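ATP-citrate lyase beta-subunit (Chlorobium limicola, PDB 6HXJ) probably takes part in ATP-driven cleavage of citrate by CoA to give acetyl-CoA and oxaloacetate, together with a partner subunit. Local coordinates at residues 136-141 with 152-157; 143-148 with 178-183. One frame throughout, in Å; residues are numbered along the deposited sequence.

Of these segments, strand 136-141 comes first; it is the outermost strand, within this chain, of a six-stranded antiparallel sheet, and the loop 143-148 follows it. Helix 148-158 turns back, and its residues 152-157 close contact 1 over a local loop of ten residues. Helix 163-181 follows, and 178-183 close contact 2 by returning to the loop already passed, across the 29 residues that separate them. The segments alternate along the chain, so the two closures cross rather than nest. Their centres lie about 14 Å apart, and they meet where Ile140 packs on Asn145 and Pro146. Together they tie that outermost strand, its connecting loop and two successive helices inside the ATP-grasp region.

Contact 1: residues 136-141 with 152-157; sequences RRIQIE and TELAKD
Leu154 of helix 148-158 packs on Ile138 and Arg136 of strand 136-141, the last strand within this chain of the antiparallel sheet in the ATP-grasp region. After the strand the chain loops over and the helix runs back across it, the two directions 152° apart and the axes 8.7 Å at their closest. Leu154 carries the contact with both methyls. With CG anti to the backbone N (chi1 177°), its branched end is carried down onto the strand, where the two methyls meet different branches of Ile138. CD1 lies 3.5 Å from Ile138 CG2, while CD2 lies 3.6 Å from Ile138 CG1. The two side chains cross at a slant, so the fork of one fits against the fork of the other. Two residues earlier on the strand, Arg136 CB lies 4.0 Å from the same Leu154 CD1. The Arg136 chain bends about its CB-CG bond (chi2 -58°) and passes the C-terminal part of the helix, where NE stands 4.0 Å from Asp157 O, too far for a hydrogen bond. Nor is there a salt bridge, since Arg136 NE and Asp157 OD2 are 6.9 Å apart. Backbone hydrogen bonds to Ile120 and Leu118 hold Arg136 and Ile138 in the sheet, and Ile120 also touches Leu154. An alanine in place of Leu154 would probably open a gap over the strand, as both branches of Ile138 would lose their methyl partners. The contact thus rests on apolar packing around one buried leucine, with the arginine and aspartate at the exposed margin adding at most a weak long-range attraction.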
loop_
_atom_site.group_PDB
_atom_site.type_symbol
_atom_site.label_atom_id
_atom_site.label_comp_id
_atom_site.label_asym_id
_atom_site.label_seq_id
_atom_site.Cartn_x
_atom_site.Cartn_y
_atom_site.Cartn_z
ATOM N N ARG A 136 -40.843 5.122 -72.410
ATOM C CA ARG A 136 -39.668 4.319 -72.714
ATOM C C ARG A 136 -38.912 4.139 -71.412
ATOM O O ARG A 136 -38.647 5.101 -70.682
ATOM C CB ARG A 136 -38.803 4.958 -73.826
ATOM C CG ARG A 136 -39.551 5.189 -75.148
ATOM C CD ARG A 136 -40.129 3.907 -75.719
ATOM N NE ARG A 136 -41.029 4.159 -76.840
ATOM C CZ ARG A 136 -41.921 3.282 -77.289
ATOM N NH1 ARG A 136 -42.702 3.588 -78.319
ATOM N NH2 ARG A 136 -42.048 2.094 -76.706
ATOM N N ARG A 137 -38.663 2.890 -71.075
ATOM C CA ARG A 137 -38.023 2.556 -69.830
ATOM C C ARG A 137 -36.754 1.773 -70.032
ATOM O O ARG A 137 -36.700 0.882 -70.878
ATOM C CB ARG A 137 -38.992 1.825 -68.876
ATOM C CG ARG A 137 -39.805 0.693 -69.493
ATOM C CD ARG A 137 -40.540 -0.106 -68.436
ATOM N NE ARG A 137 -41.782 0.542 -68.002
ATOM C CZ ARG A 137 -42.699 -0.029 -67.220
ATOM N NH1 ARG A 137 -42.525 -1.270 -66.774
ATOM N NH2 ARG A 137 -43.798 0.634 -66.883
ATOM N N ILE A 138 -35.721 2.117 -69.258
ATOM C CA ILE A 138 -34.472 1.354 -69.241
ATOM C C ILE A 138 -34.180 0.901 -67.822
ATOM O O ILE A 138 -34.521 1.602 -66.882
ATOM C CB ILE A 138 -33.230 1.979 -69.926
ATOM C CG1 ILE A 138 -32.747 3.250 -69.213
ATOM C CG2 ILE A 138 -33.437 2.187 -71.397
ATOM C CD1 ILE A 138 -31.357 3.127 -68.674
ATOM N N GLN A 139 -33.537 -0.255 -67.668
ATOM C CA GLN A 139 -33.167 -0.779 -66.369
ATOM C C GLN A 139 -31.701 -0.464 -66.092
ATOM O O GLN A 139 -30.821 -0.863 -66.857
ATOM C CB GLN A 139 -33.453 -2.279 -66.297
ATOM C CG GLN A 139 -32.767 -3.031 -65.149
ATOM C CD GLN A 139 -33.352 -2.729 -63.822
ATOM O OE1 GLN A 139 -34.531 -2.426 -63.695
ATOM N NE2 GLN A 139 -32.540 -2.818 -62.797
ATOM N N ILE A 140 -31.454 0.303 -65.025
ATOM C CA ILE A 140 -30.114 0.667 -64.588
ATOM C C ILE A 140 -29.674 -0.381 -63.598
ATOM O O ILE A 140 -30.211 -0.445 -62.494
ATOM C CB ILE A 140 -30.044 2.107 -64.013
ATOM C CG1 ILE A 140 -30.388 3.135 -65.098
ATOM C CG2 ILE A 140 -28.660 2.399 -63.413
ATOM C CD1 ILE A 140 -31.243 4.136 -64.652
ATOM N N GLU A 141 -28.727 -1.234 -63.997
ATOM C CA GLU A 141 -28.179 -2.254 -63.107
ATOM C C GLU A 141 -27.362 -1.578 -62.035
ATOM O O GLU A 141 -26.738 -0.544 -62.300
ATOM C CB GLU A 141 -27.355 -3.279 -63.872
ATOM C CG GLU A 141 -28.217 -4.355 -64.520
ATOM C CD GLU A 141 -29.108 -5.151 -63.578
ATOM O OE1 GLU A 141 -28.568 -5.820 -62.663
ATOM O OE2 GLU A 141 -30.349 -5.101 -63.756
ATOM N N THR A 152 -29.074 9.859 -73.895
ATOM C CA THR A 152 -29.482 10.640 -75.063
ATOM C C THR A 152 -30.237 9.733 -76.038
ATOM O O THR A 152 -31.307 10.113 -76.493
ATOM C CB THR A 152 -28.350 11.457 -75.712
ATOM O OG1 THR A 152 -27.615 10.689 -76.651
ATOM C CG2 THR A 152 -27.430 12.131 -74.719
ATOM N N GLU A 153 -29.729 8.515 -76.293
ATOM C CA GLU A 153 -30.400 7.529 -77.152
ATOM C C GLU A 153 -31.744 7.176 -76.554
ATOM O O GLU A 153 -32.722 7.064 -77.292
ATOM C CB GLU A 153 -29.537 6.263 -77.304
ATOM C CG GLU A 153 -30.195 5.058 -77.957
ATOM C CD GLU A 153 -29.704 3.732 -77.407
ATOM O OE1 GLU A 153 -30.085 3.383 -76.264
ATOM O OE2 GLU A 153 -28.930 3.047 -78.116
ATOM N N LEU A 154 -31.796 7.000 -75.222
ATOM C CA LEU A 154 -33.045 6.696 -74.540
ATOM C C LEU A 154 -34.017 7.834 -74.814
ATOM O O LEU A 154 -35.136 7.572 -75.239
ATOM C CB LEU A 154 -32.892 6.463 -73.035
ATOM C CG LEU A 154 -34.247 6.204 -72.332
ATOM C CD1 LEU A 154 -34.956 4.965 -72.878
ATOM C CD2 LEU A 154 -34.140 6.202 -70.834
ATOM N N ALA A 155 -33.578 9.083 -74.627
ATOM C CA ALA A 155 -34.386 10.244 -74.933
ATOM C C ALA A 155 -34.815 10.175 -76.404
ATOM O O ALA A 155 -35.999 10.307 -76.695
ATOM C CB ALA A 155 -33.591 11.505 -74.671
ATOM N N LYS A 156 -33.873 9.884 -77.314
ATOM C CA LYS A 156 -34.144 9.776 -78.745
ATOM C C LYS A 156 -35.245 8.771 -79.080
ATOM O O LYS A 156 -36.106 9.076 -79.901
ATOM C CB LYS A 156 -32.860 9.483 -79.505
ATOM C CG LYS A 156 -32.146 10.779 -79.879
ATOM C CD LYS A 156 -30.935 10.576 -80.770
ATOM C CE LYS A 156 -30.265 11.894 -81.098
ATOM N NZ LYS A 156 -29.339 11.785 -82.268
ATOM N N ASP A 157 -35.257 7.622 -78.403
ATOM C CA ASP A 157 -36.274 6.581 -78.564
ATOM C C ASP A 157 -37.647 7.112 -78.202
ATOM O O ASP A 157 -38.633 6.697 -78.799
ATOM C CB ASP A 157 -35.968 5.392 -77.637
ATOM C CG ASP A 157 -34.710 4.585 -77.962
ATOM O OD1 ASP A 157 -34.340 4.505 -79.165
ATOM O OD2 ASP A 157 -34.164 3.929 -77.032
#

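Contact 2: residues 143-148 with 178-183; sequences DENPTI and CFDNED
Asn145 and Asp180 face each other at the surface of the domain, the amide coming from the loop and the carboxylate from the last turn of helix 163-181. The amide nitrogen does the touching: Asn145 ND2 stands before the carboxylate, 3.6 Å from Asp180 OD1 and 3.7 Å from Asp180 CG, and no hydrogen bond joins the two groups. Their planes are turned 73° against each other. A lesser approach is that of Asn145 OD1 to Asp180 OD2, 4.0 Å apart, a meeting of two oxygens with nothing to bind them directly. Asn145 has CG beside its backbone N and anti to the carbonyl carbon (chi1 -63°), which aims the amide at the helix. A second acid closes in from the loop: Asp143 OD1 is 4.4 Å from Asp180 OD2, a pair of like charges. The repulsion is probably eased by a basic side chain from a chain of a different protein, which forms a salt bridge with Asp143 OD1; a basic side chain of such a chain also hydrogen-bonds to Asp180 O. In the fold, the contact sets the connection between strand 136-141 and helix 148-158 against the C-terminal end of helix 163-181, at a face that meets another subunit. At the far end of the loop Thr147 is the N-cap of helix 148-158, its backbone N bonded to Gln150 OE1. Asn145 and Pro146 both lean on Ile176, one turn back on the same helix as Asp180, and on Ile140 of the strand.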
loop_
_atom_site.group_PDB
_atom_site.type_symbol
_atom_site.label_atom_id
_atom_site.label_comp_id
_atom_site.label_asym_id
_atom_site.label_seq_id
_atom_site.Cartn_x
_atom_site.Cartn_y
_atom_site.Cartn_z
ATOM N N ASP A 143 -24.872 -0.064 -59.644
ATOM C CA ASP A 143 -23.493 0.430 -59.812
ATOM C C ASP A 143 -22.961 0.331 -61.265
ATOM O O ASP A 143 -21.758 0.494 -61.489
ATOM C CB ASP A 143 -22.514 -0.244 -58.801
ATOM C CG ASP A 143 -22.878 -0.079 -57.333
ATOM O OD1 ASP A 143 -23.258 1.049 -56.935
ATOM O OD2 ASP A 143 -22.742 -1.069 -56.571
ATOM N N GLU A 144 -23.850 0.096 -62.234
ATOM C CA GLU A 144 -23.526 0.006 -63.656
ATOM C C GLU A 144 -24.355 1.082 -64.375
ATOM O O GLU A 144 -25.168 0.782 -65.260
ATOM C CB GLU A 144 -23.827 -1.411 -64.188
ATOM C CG GLU A 144 -22.985 -2.522 -63.579
ATOM C CD GLU A 144 -23.547 -3.921 -63.772
ATOM O OE1 GLU A 144 -23.499 -4.424 -64.917
ATOM O OE2 GLU A 144 -24.030 -4.517 -62.780
ATOM N N ASN A 145 -24.155 2.343 -63.947
ATOM C CA ASN A 145 -24.881 3.532 -64.415
ATOM C C ASN A 145 -24.606 3.891 -65.893
ATOM O O ASN A 145 -23.446 3.857 -66.315
ATOM C CB ASN A 145 -24.625 4.718 -63.474
ATOM C CG ASN A 145 -25.115 4.530 -62.054
ATOM O OD1 ASN A 145 -25.703 3.501 -61.672
ATOM N ND2 ASN A 145 -24.872 5.535 -61.236
ATOM N N PRO A 146 -25.669 4.180 -66.697
ATOM C CA PRO A 146 -25.450 4.458 -68.128
ATOM C C PRO A 146 -24.683 5.736 -68.394
ATOM O O PRO A 146 -24.605 6.612 -67.535
ATOM C CB PRO A 146 -26.864 4.490 -68.729
ATOM C CG PRO A 146 -27.776 4.760 -67.596
ATOM C CD PRO A 146 -27.103 4.241 -66.342
ATOM N N THR A 147 -24.099 5.825 -69.587
ATOM C CA THR A 147 -23.356 7.012 -70.018
ATOM C C THR A 147 -24.342 8.039 -70.543
ATOM O O THR A 147 -25.496 7.687 -70.806
ATOM C CB THR A 147 -22.303 6.674 -71.076
ATOM O OG1 THR A 147 -22.926 6.322 -72.320
ATOM C CG2 THR A 147 -21.335 5.588 -70.624
ATOM N N ILE A 148 -23.894 9.292 -70.719
ATOM C CA ILE A 148 -24.787 10.342 -71.208
ATOM C C ILE A 148 -25.371 9.982 -72.577
ATOM O O ILE A 148 -26.580 10.124 -72.727
ATOM C CB ILE A 148 -24.161 11.749 -71.142
ATOM C CG1 ILE A 148 -24.062 12.191 -69.660
ATOM C CG2 ILE A 148 -24.994 12.793 -71.936
ATOM C CD1 ILE A 148 -23.186 13.344 -69.388
ATOM N N CYS A 178 -28.275 11.570 -58.375
ATOM C CA CYS A 178 -29.056 11.964 -57.224
ATOM C C CYS A 178 -29.639 10.733 -56.598
ATOM O O CYS A 178 -29.552 10.601 -55.390
ATOM C CB CYS A 178 -30.141 12.974 -57.603
ATOM S SG CYS A 178 -31.219 13.503 -56.230
ATOM N N PHE A 179 -30.163 9.802 -57.393
ATOM C CA PHE A 179 -30.773 8.577 -56.890
ATOM C C PHE A 179 -29.729 7.706 -56.230
ATOM O O PHE A 179 -29.917 7.273 -55.086
ATOM C CB PHE A 179 -31.488 7.828 -58.022
ATOM C CG PHE A 179 -32.280 6.621 -57.580
ATOM C CD1 PHE A 179 -31.656 5.397 -57.372
ATOM C CD2 PHE A 179 -33.656 6.686 -57.446
ATOM C CE1 PHE A 179 -32.394 4.270 -56.999
ATOM C CE2 PHE A 179 -34.396 5.555 -57.099
ATOM C CZ PHE A 179 -33.759 4.354 -56.866
ATOM N N ASP A 180 -28.626 7.466 -56.946
ATOM C CA ASP A 180 -27.529 6.637 -56.466
ATOM C C ASP A 180 -26.984 7.161 -55.124
ATOM O O ASP A 180 -26.957 6.430 -54.125
ATOM C CB ASP A 180 -26.418 6.580 -57.539
ATOM C CG ASP A 180 -25.616 5.287 -57.606
ATOM O OD1 ASP A 180 -24.364 5.365 -57.681
ATOM O OD2 ASP A 180 -26.237 4.205 -57.728
ATOM N N ASN A 181 -26.660 8.456 -55.100
ATOM C CA ASN A 181 -26.036 9.136 -53.978
ATOM C C ASN A 181 -26.950 9.523 -52.809
ATOM O O ASN A 181 -26.463 9.735 -51.696
ATOM C CB ASN A 181 -25.300 10.330 -54.486
ATOM C CG ASN A 181 -24.002 9.895 -55.148
ATOM O OD1 ASN A 181 -22.981 9.692 -54.483
ATOM N ND2 ASN A 181 -24.009 9.679 -56.460
ATOM N N GLU A 182 -28.253 9.640 -53.039
ATOM C CA GLU A 182 -29.134 10.023 -51.945
ATOM C C GLU A 182 -29.891 8.850 -51.315
ATOM O O GLU A 182 -30.826 9.083 -50.548
ATOM C CB GLU A 182 -30.124 11.148 -52.354
ATOM C CG GLU A 182 -29.504 12.510 -52.628
ATOM C CD GLU A 182 -28.620 13.124 -51.558
ATOM O OE1 GLU A 182 -28.972 13.064 -50.358
ATOM O OE2 GLU A 182 -27.575 13.695 -51.936
ATOM N N ASP A 183 -29.523 7.610 -51.619
ATOM C CA ASP A 183 -30.237 6.448 -51.079
ATOM C C ASP A 183 -31.766 6.507 -51.357
ATOM O O ASP A 183 -32.557 6.165 -50.487
ATOM C CB ASP A 183 -29.944 6.257 -49.556
ATOM C CG ASP A 183 -28.744 5.358 -49.251
ATOM O OD1 ASP A 183 -28.876 4.097 -49.401
ATOM O OD2 ASP A 183 -27.704 5.890 -48.786
#